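CrmK (Actinoalloteichus sp. WH1-2216-6, PDB 5I1V) acts as an oxidase that carries covalently bound FAD and takes part in recycling a shunt product during caerulomycin biosynthesis. Local coordinates at residues A[91-96]-A[168-173]; A[107-112]-A[322-327]; A[131-136]-A[198-203]; A[136-141]-A[378-383]. All coordinates share one frame; numbering follows the deposited sequence. Where two conformers were deposited one is given.

Contact 1. Residues A[91-96]-A[168-173]; sequences EERGAF and TVVATR
R93 reaches from a hairpin turn to V170 on a distant strand of the same five-stranded antiparallel sheet. The turn joins strands 87-90 and 95-99 and includes a G1 beta bulge, in which G94 and A95 both face D90. Strand 166-172 is the outermost strand at the other side of this sheet, so the arginine has to cross the strands between, and its conformation does exactly that. CG stands beside the backbone N (chi1 -59°), and the chain then runs straight out through CD to NE. On its way it passes W201 of strand 196-202, with which it makes a cation-pi contact.

V170 meets the guanidinium from the opposite direction. With CG1 anti to the backbone N (chi1 169°), both methyls are turned to the arginine: NH1 of R93 is 3.7 Å from V170 CG1 and 4.0 Å from V170 CG2. V170 approaches the guanidinium obliquely. T172 adds a looser touch through its methyl, while its OG1 is taken up by hydrogen bonds with D177 and E174. The charge of R93 has a long-range partner in its neighbour E92: OE2 of E92 lies 4.0 Å from NE of R93, but well out of the guanidinium plane, so no N-H points at it. The other terminal nitrogen, NH2 of R93, is 3.9 Å from CG1 of V170.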
# COMPACT_ATOMS: atom_id res chain seq x y z
N GLU A 91 -28.31 -4.82 -3.29
CA GLU A 91 -29.34 -5.86 -3.39
C GLU A 91 -30.36 -5.62 -4.47
O GLU A 91 -30.86 -6.54 -5.07
CB GLU A 91 -30.11 -5.98 -2.07
CG GLU A 91 -29.37 -6.75 -1.00
CD GLU A 91 -30.31 -7.50 -0.08
OE1 GLU A 91 -30.30 -7.22 1.14
OE2 GLU A 91 -31.07 -8.36 -0.57
N GLU A 92 -30.71 -4.36 -4.70
CA GLU A 92 -31.73 -4.07 -5.67
C GLU A 92 -31.26 -4.37 -7.11
O GLU A 92 -32.06 -4.75 -7.92
CB GLU A 92 -32.24 -2.62 -5.48
CG GLU A 92 -32.64 -1.88 -6.75
CD GLU A 92 -32.42 -0.37 -6.65
OE1 GLU A 92 -32.86 0.24 -5.64
OE2 GLU A 92 -31.80 0.19 -7.60
N ARG A 93 -29.95 -4.24 -7.42
CA ARG A 93 -29.48 -4.58 -8.76
C ARG A 93 -28.80 -5.93 -8.81
O ARG A 93 -28.46 -6.39 -9.87
CB ARG A 93 -28.52 -3.50 -9.28
CG ARG A 93 -29.12 -2.11 -9.36
CD ARG A 93 -28.16 -1.14 -10.00
NE ARG A 93 -28.69 0.22 -10.06
CZ ARG A 93 -29.37 0.73 -11.08
NH1 ARG A 93 -29.78 2.00 -11.01
NH2 ARG A 93 -29.68 0.01 -12.17
N GLY A 94 -28.54 -6.54 -7.65
CA GLY A 94 -27.87 -7.82 -7.64
C GLY A 94 -26.45 -7.68 -8.12
O GLY A 94 -25.91 -8.54 -8.81
N ALA A 95 -25.83 -6.55 -7.78
CA ALA A 95 -24.49 -6.25 -8.30
C ALA A 95 -23.69 -5.51 -7.28
O ALA A 95 -24.27 -4.80 -6.47
CB ALA A 95 -24.64 -5.39 -9.57
N PHE A 96 -22.36 -5.62 -7.36
CA PHE A 96 -21.49 -4.87 -6.49
C PHE A 96 -21.33 -3.40 -6.93
O PHE A 96 -20.90 -3.13 -8.08
CB PHE A 96 -20.13 -5.54 -6.36
CG PHE A 96 -20.20 -6.84 -5.67
CD1 PHE A 96 -20.19 -6.92 -4.29
CD2 PHE A 96 -20.33 -8.00 -6.42
CE1 PHE A 96 -20.31 -8.17 -3.69
CE2 PHE A 96 -20.42 -9.22 -5.82
CZ PHE A 96 -20.40 -9.31 -4.47
N THR A 168 -27.75 13.25 -14.38
CA THR A 168 -27.17 11.97 -14.04
C THR A 168 -27.96 10.89 -14.73
O THR A 168 -29.21 10.88 -14.68
CB THR A 168 -27.22 11.70 -12.54
OG1 THR A 168 -26.66 12.83 -11.83
CG2 THR A 168 -26.38 10.47 -12.23
N VAL A 169 -27.25 9.97 -15.33
CA VAL A 169 -27.91 8.86 -15.98
C VAL A 169 -27.27 7.56 -15.51
O VAL A 169 -26.07 7.50 -15.28
CB VAL A 169 -27.90 8.99 -17.51
CG1 VAL A 169 -28.56 10.29 -17.94
CG2 VAL A 169 -26.50 8.98 -18.08
N VAL A 170 -28.07 6.52 -15.45
CA VAL A 170 -27.55 5.18 -15.23
C VAL A 170 -27.73 4.44 -16.54
O VAL A 170 -28.83 4.37 -17.11
CB VAL A 170 -28.30 4.47 -14.11
CG1 VAL A 170 -27.94 2.99 -14.06
CG2 VAL A 170 -27.98 5.14 -12.76
N ALA A 171 -26.63 3.93 -17.05
CA ALA A 171 -26.67 3.20 -18.30
C ALA A 171 -26.34 1.73 -18.00
O ALA A 171 -25.36 1.44 -17.31
CB ALA A 171 -25.65 3.77 -19.27
N THR A 172 -27.11 0.81 -18.56
CA THR A 172 -26.94 -0.63 -18.25
C THR A 172 -26.68 -1.44 -19.52
O THR A 172 -26.86 -0.97 -20.64
CB THR A 172 -28.17 -1.21 -17.51
OG1 THR A 172 -29.15 -1.55 -18.47
CG2 THR A 172 -28.79 -0.28 -16.48
N ARG A 173 -26.22 -2.67 -19.32
CA ARG A 173 -25.93 -3.61 -20.42
C ARG A 173 -27.14 -4.28 -21.06
O ARG A 173 -26.99 -4.92 -22.10
CB ARG A 173 -24.97 -4.70 -19.93
CG ARG A 173 -25.56 -5.61 -18.87
CD ARG A 173 -24.52 -6.59 -18.36
NE ARG A 173 -23.80 -7.14 -19.47
CZ ARG A 173 -22.54 -7.58 -19.43
NH1 ARG A 173 -21.80 -7.55 -18.30
NH2 ARG A 173 -22.04 -8.07 -20.56

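Contact 2. Residues A[107-112]-A[322-327]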
# COMPACT_ATOMS: atom_id res chain seq x y z
N ILE A 107 -10.82 -2.54 -3.26
CA ILE A 107 -11.92 -3.26 -3.84
C ILE A 107 -11.66 -4.77 -3.66
O ILE A 107 -12.55 -5.53 -3.20
CB ILE A 107 -12.07 -2.90 -5.36
CG1 ILE A 107 -12.56 -1.47 -5.57
CG2 ILE A 107 -13.09 -3.80 -6.02
CD1 ILE A 107 -12.40 -0.96 -6.99
N TYR A 108 -10.45 -5.24 -3.98
CA TYR A 108 -10.21 -6.66 -3.92
C TYR A 108 -10.36 -7.17 -2.50
O TYR A 108 -10.93 -8.25 -2.28
CB TYR A 108 -8.83 -7.04 -4.40
CG TYR A 108 -8.56 -6.84 -5.87
CD1 TYR A 108 -9.59 -6.84 -6.81
CD2 TYR A 108 -7.25 -6.69 -6.33
CE1 TYR A 108 -9.31 -6.66 -8.16
CE2 TYR A 108 -6.97 -6.53 -7.68
CZ TYR A 108 -8.01 -6.51 -8.59
OH TYR A 108 -7.76 -6.34 -9.92
N ARG A 109 -9.85 -6.41 -1.54
CA ARG A 109 -9.88 -6.82 -0.15
C ARG A 109 -11.30 -6.88 0.34
O ARG A 109 -11.65 -7.83 1.01
CB ARG A 109 -9.09 -5.86 0.74
CG ARG A 109 -7.61 -6.14 0.74
CD ARG A 109 -7.01 -5.47 1.96
NE ARG A 109 -6.66 -4.12 1.61
CZ ARG A 109 -5.42 -3.72 1.31
NH1 ARG A 109 -4.39 -4.57 1.34
NH2 ARG A 109 -5.22 -2.45 0.98
N VAL A 110 -12.12 -5.90 -0.00
CA VAL A 110 -13.52 -5.90 0.41
C VAL A 110 -14.32 -7.07 -0.19
O VAL A 110 -15.06 -7.77 0.51
CB VAL A 110 -14.20 -4.57 0.06
CG1 VAL A 110 -15.69 -4.64 0.37
CG2 VAL A 110 -13.57 -3.44 0.89
N LEU A 111 -14.24 -7.22 -1.50
CA LEU A 111 -14.94 -8.26 -2.22
C LEU A 111 -14.55 -9.64 -1.74
O LEU A 111 -15.42 -10.47 -1.49
CB LEU A 111 -14.70 -8.19 -3.72
CG LEU A 111 -15.35 -7.01 -4.41
CD1 LEU A 111 -15.25 -7.16 -5.94
CD2 LEU A 111 -16.79 -6.79 -3.97
N TYR A 112 -13.26 -9.86 -1.55
CA TYR A 112 -12.79 -11.14 -1.24
C TYR A 112 -13.07 -11.52 0.21
O TYR A 112 -13.62 -12.57 0.45
CB TYR A 112 -11.28 -11.30 -1.57
CG TYR A 112 -10.93 -12.75 -1.43
CD1 TYR A 112 -11.35 -13.67 -2.37
CD2 TYR A 112 -10.31 -13.23 -0.27
CE1 TYR A 112 -11.08 -15.03 -2.22
CE2 TYR A 112 -10.04 -14.57 -0.11
CZ TYR A 112 -10.40 -15.48 -1.06
OH TYR A 112 -10.10 -16.82 -0.83
N THR A 322 -1.11 -14.06 -3.19
CA THR A 322 -0.26 -13.99 -4.44
C THR A 322 -0.53 -12.69 -5.22
O THR A 322 0.36 -12.09 -5.83
CB THR A 322 -0.21 -15.28 -5.34
OG1 THR A 322 -0.86 -15.10 -6.60
CG2 THR A 322 -0.76 -16.51 -4.68
N SER A 323 -1.77 -12.21 -5.15
CA SER A 323 -2.11 -10.96 -5.81
C SER A 323 -1.38 -9.78 -5.15
O SER A 323 -0.93 -8.86 -5.81
CB SER A 323 -3.65 -10.79 -5.72
OG SER A 323 -4.03 -9.45 -5.86
N GLN A 324 -1.32 -9.79 -3.82
CA GLN A 324 -0.68 -8.72 -3.07
C GLN A 324 0.86 -8.84 -3.20
O GLN A 324 1.57 -7.83 -3.20
CB GLN A 324 -1.12 -8.73 -1.61
CG GLN A 324 -2.58 -8.24 -1.42
CD GLN A 324 -3.07 -8.38 -0.01
OE1 GLN A 324 -2.47 -9.06 0.77
NE2 GLN A 324 -4.23 -7.80 0.29
N LEU A 325 1.37 -10.05 -3.32
CA LEU A 325 2.84 -10.25 -3.43
C LEU A 325 3.36 -9.59 -4.71
O LEU A 325 4.42 -8.96 -4.70
CB LEU A 325 3.19 -11.74 -3.44
CG LEU A 325 4.67 -12.14 -3.57
CD1 LEU A 325 5.50 -11.74 -2.36
CD2 LEU A 325 4.74 -13.65 -3.75
N LEU A 326 2.59 -9.72 -5.78
CA LEU A 326 2.93 -9.16 -7.09
C LEU A 326 2.47 -7.71 -7.32
O LEU A 326 2.94 -7.06 -8.24
CB LEU A 326 2.37 -10.09 -8.17
CG LEU A 326 2.15 -9.67 -9.63
CD1 LEU A 326 1.96 -10.92 -10.46
CD2 LEU A 326 0.90 -8.85 -9.84
N ALA A 327 1.57 -7.20 -6.48
CA ALA A 327 1.04 -5.86 -6.62
C ALA A 327 2.12 -4.80 -6.44
O ALA A 327 3.08 -5.01 -5.70
CB ALA A 327 -0.04 -5.59 -5.61
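S323 comes first along 322-327 to meet the other helix: its OG lies 4.3 Å from CD2 of Y108, approaching the tyrosine ring obliquely. The CA atoms of these two residues are 9.4 Å apart, so the helices meet through side chains alone. The phenol of Y108 continues past the serine, and its OH is hydrogen-bonded to the carbonyl of G122.

Q324 follows, its chain stretched out beyond CG so that the amide crosses R109 at about a right angle. R109 bends to meet it at chi3 (-88°), and the guanidinium and amide planes stand 58° apart. NH1 of R109 is 3.4 Å from the atom modelled as NE2 of Q324; the amide is probably turned over in the model. The same NH1 has a long, weak ion pair with D330 of the second subunit, whose I336 also packs on Q324 and L325.

L326 turns to F123 and to H281 and Q283 of strand 277-285. This is side-chain packing of helix 104-115, in the FAD-binding part of the PCMH-type fold, against helix 319-326, which follows an edge strand of the eight-stranded sheet, close to both the flavin site and the subunit interface.

Contact 3. Residues A[131-136]-A[198-203]. With FAD (flavin-adenine dinucleotide), chain E.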
# COMPACT_ATOMS: atom_id res chain seq x y z
N GLY A 131 -10.74 5.69 -13.73
CA GLY A 131 -9.98 5.56 -14.98
C GLY A 131 -9.76 4.13 -15.42
O GLY A 131 -9.70 3.81 -16.65
N HIS A 132 -9.69 3.23 -14.46
CA HIS A 132 -9.29 1.86 -14.74
C HIS A 132 -10.35 1.03 -15.51
O HIS A 132 -10.06 0.43 -16.55
CB HIS A 132 -8.93 1.19 -13.44
CG HIS A 132 -8.55 -0.23 -13.58
ND1 HIS A 132 -7.36 -0.64 -14.13
CD2 HIS A 132 -9.21 -1.36 -13.22
CE1 HIS A 132 -7.29 -1.96 -14.08
NE2 HIS A 132 -8.40 -2.42 -13.54
N ILE A 133 -11.58 1.03 -15.02
CA ILE A 133 -12.57 0.18 -15.59
C ILE A 133 -12.97 0.63 -17.00
O ILE A 133 -12.99 -0.19 -17.91
CB ILE A 133 -13.79 0.01 -14.65
CG1 ILE A 133 -13.34 -0.63 -13.34
CG2 ILE A 133 -14.84 -0.85 -15.34
CD1 ILE A 133 -14.44 -0.79 -12.30
N SER A 134 -13.20 1.92 -17.21
CA SER A 134 -13.68 2.46 -18.48
C SER A 134 -12.71 2.23 -19.63
O SER A 134 -13.12 2.23 -20.79
CB SER A 134 -13.99 3.97 -18.37
OG SER A 134 -12.84 4.69 -17.90
N GLY A 135 -11.43 2.05 -19.34
CA GLY A 135 -10.43 1.68 -20.33
C GLY A 135 -10.29 0.22 -20.71
O GLY A 135 -9.57 -0.10 -21.68
N GLY A 136 -10.93 -0.66 -19.95
CA GLY A 136 -10.86 -2.11 -20.16
C GLY A 136 -9.80 -2.77 -19.30
O GLY A 136 -8.96 -3.49 -19.79
N THR A 198 -19.64 8.34 -11.61
CA THR A 198 -19.70 8.37 -10.16
C THR A 198 -19.60 6.96 -9.52
O THR A 198 -19.06 6.78 -8.38
CB THR A 198 -20.97 9.11 -9.72
OG1 THR A 198 -22.08 8.57 -10.39
CG2 THR A 198 -20.85 10.57 -10.10
N ARG A 199 -20.14 5.95 -10.20
CA ARG A 199 -20.10 4.59 -9.65
C ARG A 199 -20.35 3.58 -10.75
O ARG A 199 -20.89 3.91 -11.77
CB ARG A 199 -21.10 4.37 -8.49
CG ARG A 199 -22.54 4.56 -8.88
CD ARG A 199 -23.48 4.94 -7.71
NE ARG A 199 -23.26 6.30 -7.27
CZ ARG A 199 -22.85 6.66 -6.05
NH1 ARG A 199 -22.73 5.76 -5.10
NH2 ARG A 199 -22.61 7.93 -5.79
N TYR A 200 -19.93 2.36 -10.51
CA TYR A 200 -20.03 1.25 -11.45
C TYR A 200 -20.76 0.17 -10.67
O TYR A 200 -20.65 0.11 -9.42
CB TYR A 200 -18.66 0.65 -11.79
CG TYR A 200 -17.65 1.48 -12.52
CD1 TYR A 200 -17.69 1.55 -13.90
CD2 TYR A 200 -16.61 2.14 -11.86
CE1 TYR A 200 -16.74 2.24 -14.63
CE2 TYR A 200 -15.64 2.86 -12.58
CZ TYR A 200 -15.71 2.90 -13.98
OH TYR A 200 -14.77 3.56 -14.77
N TRP A 201 -21.40 -0.71 -11.38
CA TRP A 201 -21.96 -1.93 -10.80
C TRP A 201 -21.37 -3.12 -11.53
O TRP A 201 -21.42 -3.21 -12.76
CB TRP A 201 -23.49 -1.94 -10.91
CG TRP A 201 -24.20 -1.06 -9.93
CD1 TRP A 201 -24.58 -1.37 -8.67
CD2 TRP A 201 -24.58 0.30 -10.14
NE1 TRP A 201 -25.21 -0.29 -8.08
CE2 TRP A 201 -25.22 0.75 -8.96
CE3 TRP A 201 -24.48 1.17 -11.21
CZ2 TRP A 201 -25.78 2.03 -8.85
CZ3 TRP A 201 -25.01 2.45 -11.10
CH2 TRP A 201 -25.67 2.86 -9.94
N LEU A 202 -20.89 -4.09 -10.75
CA LEU A 202 -20.26 -5.24 -11.28
C LEU A 202 -21.02 -6.51 -10.95
O LEU A 202 -21.37 -6.75 -9.80
CB LEU A 202 -18.83 -5.36 -10.73
CG LEU A 202 -17.92 -4.14 -10.91
CD1 LEU A 202 -16.63 -4.31 -10.11
CD2 LEU A 202 -17.57 -3.94 -12.35
N ARG A 203 -21.15 -7.36 -11.96
CA ARG A 203 -21.73 -8.67 -11.77
C ARG A 203 -21.49 -9.55 -13.00
O ARG A 203 -21.42 -9.05 -14.09
CB ARG A 203 -23.23 -8.49 -11.49
CG ARG A 203 -24.18 -8.91 -12.55
CD ARG A 203 -25.61 -8.56 -12.14
NE ARG A 203 -26.26 -9.63 -11.42
CZ ARG A 203 -26.84 -10.68 -12.01
NH1 ARG A 203 -26.84 -10.77 -13.35
NH2 ARG A 203 -27.40 -11.64 -11.28
PA FAD E . -6.66 9.18 -13.04
O1A FAD E . -5.30 9.77 -13.30
O2A FAD E . -7.40 9.75 -11.86
O5B FAD E . -7.54 9.26 -14.33
C5B FAD E . -7.19 8.61 -15.55
C4B FAD E . -8.00 9.23 -16.70
O4B FAD E . -9.38 8.85 -16.48
C3B FAD E . -8.03 10.74 -16.81
O3B FAD E . -8.31 11.08 -18.15
C2B FAD E . -9.21 11.13 -15.96
O2B FAD E . -9.72 12.46 -16.10
C1B FAD E . -10.19 9.98 -16.26
N9A FAD E . -11.05 9.67 -15.09
C8A FAD E . -10.70 9.40 -13.80
N7A FAD E . -11.82 9.29 -13.02
C5A FAD E . -12.84 9.48 -13.83
C6A FAD E . -14.27 9.47 -13.62
N6A FAD E . -14.69 9.18 -12.40
N1A FAD E . -15.04 9.73 -14.67
C2A FAD E . -14.55 10.03 -15.89
N3A FAD E . -13.22 10.01 -16.18
C4A FAD E . -12.37 9.80 -15.14
N1 FAD E . -4.19 -0.91 -15.90
C2 FAD E . -4.55 -2.20 -16.09
O2 FAD E . -5.46 -2.48 -16.88
N3 FAD E . -3.96 -3.24 -15.45
C4 FAD E . -2.95 -3.10 -14.60
O4 FAD E . -2.47 -4.09 -14.00
C4X FAD E . -2.49 -1.75 -14.31
N5 FAD E . -1.46 -1.53 -13.45
C5X FAD E . -1.14 -0.27 -13.14
C6 FAD E . -0.20 -0.02 -12.14
C7 FAD E . 0.19 1.27 -11.77
C7M FAD E . 1.23 1.46 -10.65
C8 FAD E . -0.45 2.39 -12.49
C8M FAD E . -0.08 3.82 -12.18
C9 FAD E . -1.39 2.17 -13.50
C9A FAD E . -1.76 0.88 -13.85
N10 FAD E . -2.72 0.63 -14.85
C10 FAD E . -3.14 -0.67 -15.07
C1' FAD E . -3.18 1.68 -15.75
C2' FAD E . -4.45 2.29 -15.24
O2' FAD E . -5.53 1.44 -15.59
C3' FAD E . -4.67 3.67 -15.76
O3' FAD E . -3.54 4.50 -15.36
C4' FAD E . -6.01 4.25 -15.26
O4' FAD E . -6.45 5.20 -16.23
C5' FAD E . -5.84 4.90 -13.89
O5' FAD E . -7.12 5.33 -13.44
P FAD E . -7.11 6.35 -12.23
O1P FAD E . -6.24 5.85 -11.13
O2P FAD E . -8.51 6.75 -11.90
O3P FAD E . -6.35 7.62 -12.90
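I133 and Y200 mark the closest backbone approach, their CA atoms 8.6 Å apart, where a type I turn from I133 to G136 follows the helical G131 and H132 and faces strand 196-202. The isoleucine lies over one face of the tyrosine ring, the two side chains sliding past each other in opposite directions. I133 CB sits 3.5 Å from Y200 CZ, and an extended CG1 branch (chi2 177°) carries CD1 back over the ring in a CH-pi contact, 3.9 Å from the centroid of the Y200 ring and 17° off its normal. CG2 lies 3.7 Å from Y200 CE1, while L202 only grazes the CD1 methyl.

The phenol end is polar. Y200 OH is hydrogen-bonded to the carbonyl of G130, and S134 N makes a weak, bent bond of 3.3 Å to Y200 OH, with an N-H...O angle of 129°.

Immediately before I133 the chain holds FAD: G131 N donates to the FAD phosphate oxygen O2P at 3.1 Å, and H132 ND1 meets the ribityl O2' of FAD at 3.1 Å near the imidazole plane. Strand 196-202 thus backs the segment just after the FAD-binding residues G131 and H132 with a tyrosine that grips by its face and its hydroxyl; this probably steadies the main-chain N-H at the flavin's pyrophosphate, as a second shell to the FAD_PCMH-type binding site.

Contact 4. Residues A[136-141]-A[378-383]; sequences GGYGPL and IAYGGR. With FAD (flavin-adenine dinucleotide), chain E.
Y138 and Y380 form a T-shaped pair, the edge of Y380 pointing at a face of Y138, with centroids of the two rings 5.5 Å apart and planes at 79°. Y380 CE1 leads, coming to 3.9 Å from Y138 CB near the base of the ring. The opposite face of Y138 turns to the flavin, with FAD N3 over it toward the rim. I378 fills in at the edge: its CG2 is 4.2 Å from Y138 CE2, close to the ring plane, and its CD1 is 3.8 Å from Y138 OH.

The Y138 backbone reads the pyrimidine end of the isoalloxazine. Y138 N donates to FAD O2 at 3.1 Å in a nearly straight bond (168°), and FAD N3 returns one of 2.8 Å to Y138 O. Chi1 of 76° folds the Y138 ring back, laying one face against the O2/N3 edge held by its own backbone.

Farther out, K401 makes a cation-pi contact with Y380, and Y446 presses on Y138 as another edge-to-face partner. One water donates to G136 O and is also hydrogen-bonded to Y380 OH. A second, at the edge of the Y380 ring, lies within hydrogen-bonding distance of G139 O and of A379 O at the end of strand 374-379; its protons may be shared with other acceptors. A main-chain N-H at O2 would be expected to help stabilise negative charge drawn toward the N1-C2 region of a reduced flavin.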
# COMPACT_ATOMS: atom_id res chain seq x y z
N GLY A 136 -10.93 -0.66 -19.95
CA GLY A 136 -10.86 -2.11 -20.16
C GLY A 136 -9.80 -2.77 -19.30
O GLY A 136 -8.96 -3.49 -19.79
N GLY A 137 -9.83 -2.49 -18.00
CA GLY A 137 -8.84 -3.02 -17.09
C GLY A 137 -8.66 -4.50 -17.18
O GLY A 137 -9.61 -5.25 -17.31
N TYR A 138 -7.40 -4.92 -17.09
CA TYR A 138 -7.02 -6.32 -17.07
C TYR A 138 -5.97 -6.60 -15.98
O TYR A 138 -5.35 -5.69 -15.40
CB TYR A 138 -6.42 -6.74 -18.39
CG TYR A 138 -5.03 -6.24 -18.59
CD1 TYR A 138 -4.80 -4.94 -18.96
CD2 TYR A 138 -3.94 -7.07 -18.38
CE1 TYR A 138 -3.49 -4.46 -19.13
CE2 TYR A 138 -2.65 -6.58 -18.52
CZ TYR A 138 -2.43 -5.27 -18.89
OH TYR A 138 -1.12 -4.77 -19.04
N GLY A 139 -5.80 -7.87 -15.69
CA GLY A 139 -4.74 -8.30 -14.82
C GLY A 139 -4.53 -9.79 -14.79
O GLY A 139 -4.89 -10.50 -15.72
N PRO A 140 -3.84 -10.27 -13.74
CA PRO A 140 -3.37 -11.66 -13.73
C PRO A 140 -4.44 -12.70 -13.87
O PRO A 140 -4.15 -13.79 -14.36
CB PRO A 140 -2.65 -11.78 -12.39
CG PRO A 140 -2.14 -10.43 -12.12
CD PRO A 140 -3.17 -9.48 -12.69
N LEU A 141 -5.68 -12.42 -13.49
CA LEU A 141 -6.73 -13.41 -13.66
C LEU A 141 -7.45 -13.27 -15.02
O LEU A 141 -8.41 -13.98 -15.26
CB LEU A 141 -7.77 -13.33 -12.52
CG LEU A 141 -7.26 -13.61 -11.08
CD1 LEU A 141 -8.37 -13.53 -10.03
CD2 LEU A 141 -6.66 -15.01 -11.06
N ILE A 378 3.81 -9.58 -21.00
CA ILE A 378 2.72 -9.92 -20.08
C ILE A 378 1.75 -10.89 -20.73
O ILE A 378 1.12 -10.56 -21.71
CB ILE A 378 1.94 -8.65 -19.70
CG1 ILE A 378 2.89 -7.59 -19.15
CG2 ILE A 378 0.84 -8.98 -18.66
CD1 ILE A 378 2.40 -6.17 -19.23
N ALA A 379 1.63 -12.08 -20.17
CA ALA A 379 0.74 -13.10 -20.66
C ALA A 379 -0.70 -12.56 -20.64
O ALA A 379 -1.03 -11.77 -19.78
CB ALA A 379 0.84 -14.31 -19.79
N TYR A 380 -1.48 -12.91 -21.66
CA TYR A 380 -2.83 -12.37 -21.88
C TYR A 380 -3.64 -13.38 -22.68
O TYR A 380 -3.24 -14.54 -22.78
CB TYR A 380 -2.69 -11.05 -22.64
CG TYR A 380 -3.87 -10.11 -22.69
CD1 TYR A 380 -4.46 -9.59 -21.54
CD2 TYR A 380 -4.38 -9.74 -23.90
CE1 TYR A 380 -5.53 -8.71 -21.64
CE2 TYR A 380 -5.43 -8.85 -24.02
CZ TYR A 380 -6.00 -8.34 -22.88
OH TYR A 380 -7.08 -7.47 -23.02
N GLY A 381 -4.80 -12.97 -23.22
CA GLY A 381 -5.62 -13.87 -24.01
C GLY A 381 -6.54 -14.68 -23.14
O GLY A 381 -7.26 -14.11 -22.28
N GLY A 382 -6.62 -15.99 -23.40
CA GLY A 382 -7.58 -16.85 -22.72
C GLY A 382 -9.01 -16.33 -22.85
O GLY A 382 -9.50 -16.05 -23.93
N ARG A 383 -9.66 -16.22 -21.70
CA ARG A 383 -11.05 -15.81 -21.61
C ARG A 383 -11.32 -14.41 -22.19
O ARG A 383 -12.44 -14.10 -22.66
CB ARG A 383 -11.45 -15.92 -20.14
CG ARG A 383 -12.89 -15.62 -19.83
CD ARG A 383 -13.83 -16.65 -20.39
NE ARG A 383 -14.85 -15.98 -21.18
CZ ARG A 383 -16.07 -16.45 -21.45
NH1 ARG A 383 -16.47 -17.64 -20.98
NH2 ARG A 383 -16.90 -15.73 -22.21
PA FAD E . -6.66 9.18 -13.04
O1A FAD E . -5.30 9.77 -13.30
O2A FAD E . -7.40 9.75 -11.86
O5B FAD E . -7.54 9.26 -14.33
C5B FAD E . -7.19 8.61 -15.55
C4B FAD E . -8.00 9.23 -16.70
O4B FAD E . -9.38 8.85 -16.48
C3B FAD E . -8.03 10.74 -16.81
O3B FAD E . -8.31 11.08 -18.15
C2B FAD E . -9.21 11.13 -15.96
O2B FAD E . -9.72 12.46 -16.10
C1B FAD E . -10.19 9.98 -16.26
N9A FAD E . -11.05 9.67 -15.09
C8A FAD E . -10.70 9.40 -13.80
N7A FAD E . -11.82 9.29 -13.02
C5A FAD E . -12.84 9.48 -13.83
C6A FAD E . -14.27 9.47 -13.62
N6A FAD E . -14.69 9.18 -12.40
N1A FAD E . -15.04 9.73 -14.67
C2A FAD E . -14.55 10.03 -15.89
N3A FAD E . -13.22 10.01 -16.18
C4A FAD E . -12.37 9.80 -15.14
N1 FAD E . -4.19 -0.91 -15.90
C2 FAD E . -4.55 -2.20 -16.09
O2 FAD E . -5.46 -2.48 -16.88
N3 FAD E . -3.96 -3.24 -15.45
C4 FAD E . -2.95 -3.10 -14.60
O4 FAD E . -2.47 -4.09 -14.00
C4X FAD E . -2.49 -1.75 -14.31
N5 FAD E . -1.46 -1.53 -13.45
C5X FAD E . -1.14 -0.27 -13.14
C6 FAD E . -0.20 -0.02 -12.14
C7 FAD E . 0.19 1.27 -11.77
C7M FAD E . 1.23 1.46 -10.65
C8 FAD E . -0.45 2.39 -12.49
C8M FAD E . -0.08 3.82 -12.18
C9 FAD E . -1.39 2.17 -13.50
C9A FAD E . -1.76 0.88 -13.85
N10 FAD E . -2.72 0.63 -14.85
C10 FAD E . -3.14 -0.67 -15.07
C1' FAD E . -3.18 1.68 -15.75
C2' FAD E . -4.45 2.29 -15.24
O2' FAD E . -5.53 1.44 -15.59
C3' FAD E . -4.67 3.67 -15.76
O3' FAD E . -3.54 4.50 -15.36
C4' FAD E . -6.01 4.25 -15.26
O4' FAD E . -6.45 5.20 -16.23
C5' FAD E . -5.84 4.90 -13.89
O5' FAD E . -7.12 5.33 -13.44
P FAD E . -7.11 6.35 -12.23
O1P FAD E . -6.24 5.85 -11.13
O2P FAD E . -8.51 6.75 -11.90
O3P FAD E . -6.35 7.62 -12.90
O HOH W 1 -7.42 -4.69 -21.81
O HOH W 2 -3.26 -10.94 -18.34

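Overall arrangement
Contacts 1 and 3 belong to one sheet, their centres about 12 Å apart: strands 95-99 and 196-202 are neighbours in it, with F96 O 2.8 Å from L202 N. Contact 3 passes directly into contact 4 through the shared G136, and the two follow FAD from its pyrophosphate and ribityl chain to the pyrimidine edge. Contact 2 borders this route: L326 CD2 packs 4.1 Å from P140 CG of contact 4, and L111 CD2 packs 3.4 Å from F96 CD1 of contact 1. The side chain of Y108 is about 7 Å from FAD, whereas that of V170, in the remote contact 1, is about 14 Å away.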